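Local structure of TodX (3BS0) at residues A[77-89]-A[94-106]. The protein probably carries aromatic hydrocarbons such as toluene across the outer membrane of Pseudomonas putida, as a beta-barrel channel of the FadL family. Residues are numbered along the deposited sequence; the frame is centred on the assembly and turned at random.
Sequences GPYVGPQLSYVAQ and RFGAGLFVSSGLG. Unlike the reference sequence in segment 77-89: Gly-77 (reference Ala).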
loop_
_atom_site.group_PDB
_atom_site.type_symbol
_atom_site.label_atom_id
_atom_site.label_comp_id
_atom_site.label_asym_id
_atom_site.label_seq_id
_atom_site.Cartn_x
_atom_site.Cartn_y
_atom_site.Cartn_z
ATOM N N GLY A 77 13.951 0.267 -11.918
ATOM C CA GLY A 77 13.014 1.343 -12.209
ATOM C C GLY A 77 11.616 1.050 -11.687
ATOM O O GLY A 77 11.014 0.044 -12.065
ATOM N N PRO A 78 11.059 1.951 -10.854
ATOM C CA PRO A 78 9.752 1.963 -10.170
ATOM C C PRO A 78 8.422 1.893 -10.910
ATOM O O PRO A 78 8.327 2.089 -12.118
ATOM C CB PRO A 78 9.808 3.241 -9.330
ATOM C CG PRO A 78 11.279 3.531 -9.207
ATOM C CD PRO A 78 11.782 3.201 -10.570
ATOM N N TYR A 79 7.383 1.617 -10.130
ATOM C CA TYR A 79 6.031 1.572 -10.643
ATOM C C TYR A 79 5.478 2.975 -10.389
ATOM O O TYR A 79 5.619 3.540 -9.300
ATOM C CB TYR A 79 5.188 0.537 -9.887
ATOM C CG TYR A 79 3.760 0.424 -10.393
ATOM C CD1 TYR A 79 3.480 -0.153 -11.639
ATOM C CD2 TYR A 79 2.688 0.918 -9.638
ATOM C CE1 TYR A 79 2.162 -0.234 -12.124
ATOM C CE2 TYR A 79 1.371 0.844 -10.111
ATOM C CZ TYR A 79 1.113 0.268 -11.353
ATOM O OH TYR A 79 -0.188 0.219 -11.817
ATOM N N VAL A 80 4.871 3.535 -11.415
ATOM C CA VAL A 80 4.290 4.857 -11.346
ATOM C C VAL A 80 2.774 4.709 -11.411
ATOM O O VAL A 80 2.231 4.130 -12.365
ATOM C CB VAL A 80 4.765 5.694 -12.515
ATOM C CG1 VAL A 80 4.003 6.996 -12.562
ATOM C CG2 VAL A 80 6.266 5.929 -12.385
ATOM N N GLY A 81 2.098 5.212 -10.383
ATOM C CA GLY A 81 0.656 5.124 -10.341
ATOM C C GLY A 81 0.016 6.455 -10.678
ATOM O O GLY A 81 0.344 7.477 -10.081
ATOM N N PRO A 82 -0.897 6.477 -11.650
ATOM C CA PRO A 82 -1.553 7.728 -12.024
ATOM C C PRO A 82 -2.700 8.030 -11.056
ATOM O O PRO A 82 -3.199 7.128 -10.368
ATOM C CB PRO A 82 -2.056 7.429 -13.424
ATOM C CG PRO A 82 -2.498 5.989 -13.289
ATOM C CD PRO A 82 -1.332 5.370 -12.526
ATOM N N GLN A 83 -3.104 9.297 -10.992
ATOM C CA GLN A 83 -4.198 9.673 -10.113
ATOM C C GLN A 83 -5.015 10.765 -10.780
ATOM O O GLN A 83 -4.545 11.885 -10.990
ATOM C CB GLN A 83 -3.660 10.115 -8.753
ATOM C CG GLN A 83 -2.325 9.435 -8.402
ATOM C CD GLN A 83 -2.156 9.136 -6.923
ATOM O OE1 GLN A 83 -2.255 10.033 -6.077
ATOM N NE2 GLN A 83 -1.893 7.866 -6.603
ATOM N N LEU A 84 -6.236 10.388 -11.155
ATOM C CA LEU A 84 -7.191 11.279 -11.798
ATOM C C LEU A 84 -8.409 11.454 -10.896
ATOM O O LEU A 84 -8.865 10.510 -10.260
ATOM C CB LEU A 84 -7.639 10.686 -13.123
ATOM C CG LEU A 84 -6.881 11.125 -14.360
ATOM C CD1 LEU A 84 -7.024 10.062 -15.435
ATOM C CD2 LEU A 84 -7.418 12.465 -14.830
ATOM N N SER A 85 -8.933 12.669 -10.835
ATOM C CA SER A 85 -10.104 12.920 -10.005
ATOM C C SER A 85 -10.679 14.292 -10.258
ATOM O O SER A 85 -9.964 15.239 -10.627
ATOM C CB SER A 85 -9.765 12.768 -8.518
ATOM O OG SER A 85 -8.888 13.785 -8.068
ATOM N N TYR A 86 -11.986 14.383 -10.058
ATOM C CA TYR A 86 -12.709 15.626 -10.256
ATOM C C TYR A 86 -13.707 15.836 -9.121
ATOM O O TYR A 86 -14.429 14.918 -8.730
ATOM C CB TYR A 86 -13.448 15.570 -11.594
ATOM C CG TYR A 86 -14.120 16.853 -11.995
ATOM C CD1 TYR A 86 -13.382 17.931 -12.471
ATOM C CD2 TYR A 86 -15.506 16.984 -11.919
ATOM C CE1 TYR A 86 -14.010 19.110 -12.871
ATOM C CE2 TYR A 86 -16.149 18.155 -12.312
ATOM C CZ TYR A 86 -15.401 19.214 -12.791
ATOM O OH TYR A 86 -16.045 20.366 -13.211
ATOM N N VAL A 87 -13.733 17.051 -8.593
ATOM C CA VAL A 87 -14.649 17.408 -7.527
ATOM C C VAL A 87 -15.497 18.586 -7.984
ATOM O O VAL A 87 -14.979 19.595 -8.461
ATOM C CB VAL A 87 -13.887 17.775 -6.255
ATOM C CG1 VAL A 87 -14.840 18.419 -5.249
ATOM C CG2 VAL A 87 -13.250 16.522 -5.663
ATOM N N ALA A 88 -16.809 18.455 -7.826
ATOM C CA ALA A 88 -17.748 19.499 -8.252
ATOM C C ALA A 88 -18.516 20.130 -7.100
ATOM O O ALA A 88 -18.922 19.445 -6.156
ATOM C CB ALA A 88 -18.731 18.916 -9.270
ATOM N N GLN A 89 -18.723 21.441 -7.185
ATOM C CA GLN A 89 -19.457 22.169 -6.147
ATOM C C GLN A 89 -20.877 22.536 -6.555
ATOM O O GLN A 89 -21.081 23.302 -7.482
ATOM C CB GLN A 89 -18.722 23.452 -5.762
ATOM C CG GLN A 89 -19.536 24.372 -4.863
ATOM C CD GLN A 89 -18.769 25.614 -4.429
ATOM O OE1 GLN A 89 -18.339 26.420 -5.256
ATOM N NE2 GLN A 89 -18.587 25.769 -3.124
ATOM N N ARG A 94 -20.395 19.083 -2.369
ATOM C CA ARG A 94 -19.187 18.812 -3.122
ATOM C C ARG A 94 -19.381 17.354 -3.522
ATOM O O ARG A 94 -19.664 16.502 -2.677
ATOM C CB ARG A 94 -17.934 18.966 -2.270
ATOM C CG ARG A 94 -17.771 20.331 -1.638
ATOM C CD ARG A 94 -17.253 21.421 -2.574
ATOM N NE ARG A 94 -17.201 22.700 -1.859
ATOM C CZ ARG A 94 -16.427 23.732 -2.179
ATOM N NH1 ARG A 94 -15.608 23.677 -3.224
ATOM N NH2 ARG A 94 -16.451 24.818 -1.425
ATOM N N PHE A 95 -19.300 17.088 -4.821
ATOM C CA PHE A 95 -19.446 15.741 -5.333
ATOM C C PHE A 95 -18.159 15.411 -6.080
ATOM O O PHE A 95 -17.663 16.220 -6.870
ATOM C CB PHE A 95 -20.632 15.665 -6.282
ATOM C CG PHE A 95 -21.970 15.848 -5.608
ATOM C CD1 PHE A 95 -22.659 17.057 -5.701
ATOM C CD2 PHE A 95 -22.566 14.782 -4.922
ATOM C CE1 PHE A 95 -23.927 17.196 -5.126
ATOM C CE2 PHE A 95 -23.816 14.906 -4.346
ATOM C CZ PHE A 95 -24.508 16.111 -4.444
ATOM N N GLY A 96 -17.607 14.231 -5.830
ATOM C CA GLY A 96 -16.381 13.873 -6.504
ATOM C C GLY A 96 -16.165 12.405 -6.802
ATOM O O GLY A 96 -16.617 11.527 -6.073
ATOM N N ALA A 97 -15.462 12.147 -7.901
ATOM C CA ALA A 97 -15.119 10.798 -8.310
ATOM C C ALA A 97 -13.641 10.811 -8.750
ATOM O O ALA A 97 -13.079 11.867 -9.023
ATOM C CB ALA A 97 -16.007 10.367 -9.432
ATOM N N GLY A 98 -13.006 9.645 -8.782
ATOM C CA GLY A 98 -11.620 9.575 -9.192
ATOM C C GLY A 98 -11.076 8.161 -9.205
ATOM O O GLY A 98 -11.709 7.230 -8.717
ATOM N N LEU A 99 -9.889 8.001 -9.772
ATOM C CA LEU A 99 -9.219 6.708 -9.851
ATOM C C LEU A 99 -7.869 6.896 -9.147
ATOM O O LEU A 99 -7.075 7.772 -9.515
ATOM C CB LEU A 99 -9.010 6.329 -11.323
ATOM C CG LEU A 99 -10.242 6.485 -12.235
ATOM C CD1 LEU A 99 -9.798 6.772 -13.652
ATOM C CD2 LEU A 99 -11.107 5.226 -12.189
ATOM N N PHE A 100 -7.604 6.099 -8.122
ATOM C CA PHE A 100 -6.349 6.250 -7.418
ATOM C C PHE A 100 -5.517 4.995 -7.395
ATOM O O PHE A 100 -5.743 4.089 -6.593
ATOM C CB PHE A 100 -6.592 6.761 -6.000
ATOM C CG PHE A 100 -7.121 8.163 -5.963
ATOM C CD1 PHE A 100 -8.469 8.411 -6.150
ATOM C CD2 PHE A 100 -6.254 9.246 -5.821
ATOM C CE1 PHE A 100 -8.948 9.709 -6.199
ATOM C CE2 PHE A 100 -6.724 10.551 -5.873
ATOM C CZ PHE A 100 -8.072 10.782 -6.064
ATOM N N VAL A 101 -4.542 4.986 -8.303
ATOM C CA VAL A 101 -3.592 3.901 -8.497
ATOM C C VAL A 101 -2.488 3.967 -7.456
ATOM O O VAL A 101 -2.090 5.046 -7.023
ATOM C CB VAL A 101 -2.942 3.993 -9.898
ATOM C CG1 VAL A 101 -1.831 2.962 -10.037
ATOM C CG2 VAL A 101 -4.003 3.789 -10.984
ATOM N N SER A 102 -1.992 2.801 -7.055
ATOM C CA SER A 102 -0.922 2.744 -6.080
ATOM C C SER A 102 -0.307 1.363 -5.967
ATOM O O SER A 102 -0.960 0.356 -6.221
ATOM C CB SER A 102 -1.440 3.169 -4.705
ATOM O OG SER A 102 -2.431 2.270 -4.235
ATOM N N SER A 103 0.967 1.335 -5.602
ATOM C CA SER A 103 1.669 0.090 -5.384
ATOM C C SER A 103 1.531 -0.076 -3.882
ATOM O O SER A 103 1.078 0.840 -3.195
ATOM C CB SER A 103 3.143 0.228 -5.745
ATOM O OG SER A 103 3.966 -0.160 -4.652
ATOM N N GLY A 104 1.917 -1.232 -3.367
ATOM C CA GLY A 104 1.823 -1.463 -1.940
ATOM C C GLY A 104 2.753 -2.613 -1.642
ATOM O O GLY A 104 2.701 -3.249 -0.582
ATOM N N LEU A 105 3.617 -2.870 -2.615
ATOM C CA LEU A 105 4.577 -3.948 -2.527
ATOM C C LEU A 105 5.233 -3.938 -3.888
ATOM O O LEU A 105 4.618 -3.541 -4.879
ATOM C CB LEU A 105 3.847 -5.280 -2.319
ATOM C CG LEU A 105 4.495 -6.440 -1.568
ATOM C CD1 LEU A 105 3.697 -7.691 -1.884
ATOM C CD2 LEU A 105 5.947 -6.612 -1.970
ATOM N N GLY A 106 6.479 -4.372 -3.937
ATOM C CA GLY A 106 7.194 -4.403 -5.192
ATOM C C GLY A 106 8.662 -4.638 -4.931
ATOM O O GLY A 106 9.367 -3.737 -4.499
#
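Arg-94 lies alongside Gln-89, the two chains pointing the same way, and the Gln-89 amide carbon CD sits 3.7 Å above the guanidinium plane, over its centre. The two flat groups are tilted 39° apart. They overlap without a hydrogen bond between them: Gln-89 OE1 takes the backbone N-H of Gly-43, while the guanidinium gives weak hydrogen bonds from NH2 to Ala-40 O and from NH1 to Pro-41 O. A leucine in place of Arg-94 would probably leave those two carbonyls without these two donors and the Gln-89 amide without the flat group beneath it.

Farther along the same face, with CG anti to its own carbonyl carbon (chi1 -67°), the Phe-100 ring is turned toward the 77-89 strand, and its CZ comes 3.6 Å from Ser-85 CB. Opposite Ser-85 and Val-87 stand Gly-98 and Gly-96, and the backbones close to 3.8 Å between the CA atoms of Ser-85 and Gly-98. Ser-85 OG is hydrogen-bonded to Asn-27 ND2. Near the far end Val-101 packs its CB 3.4 Å from Pro-82 CD, and the bent Gln-83 chain brings NE2 to Val-101 O in a weak hydrogen bond.

Paired backbone hydrogen bonds join Leu-84 with Leu-99, Tyr-86 with Ala-97 and Ala-88 with Phe-95. Strands 80-90 and 93-108 form an antiparallel beta hairpin which, bordered by strands 44-60 and 129-143, is part of the wall of a FadL-family outer-membrane barrel.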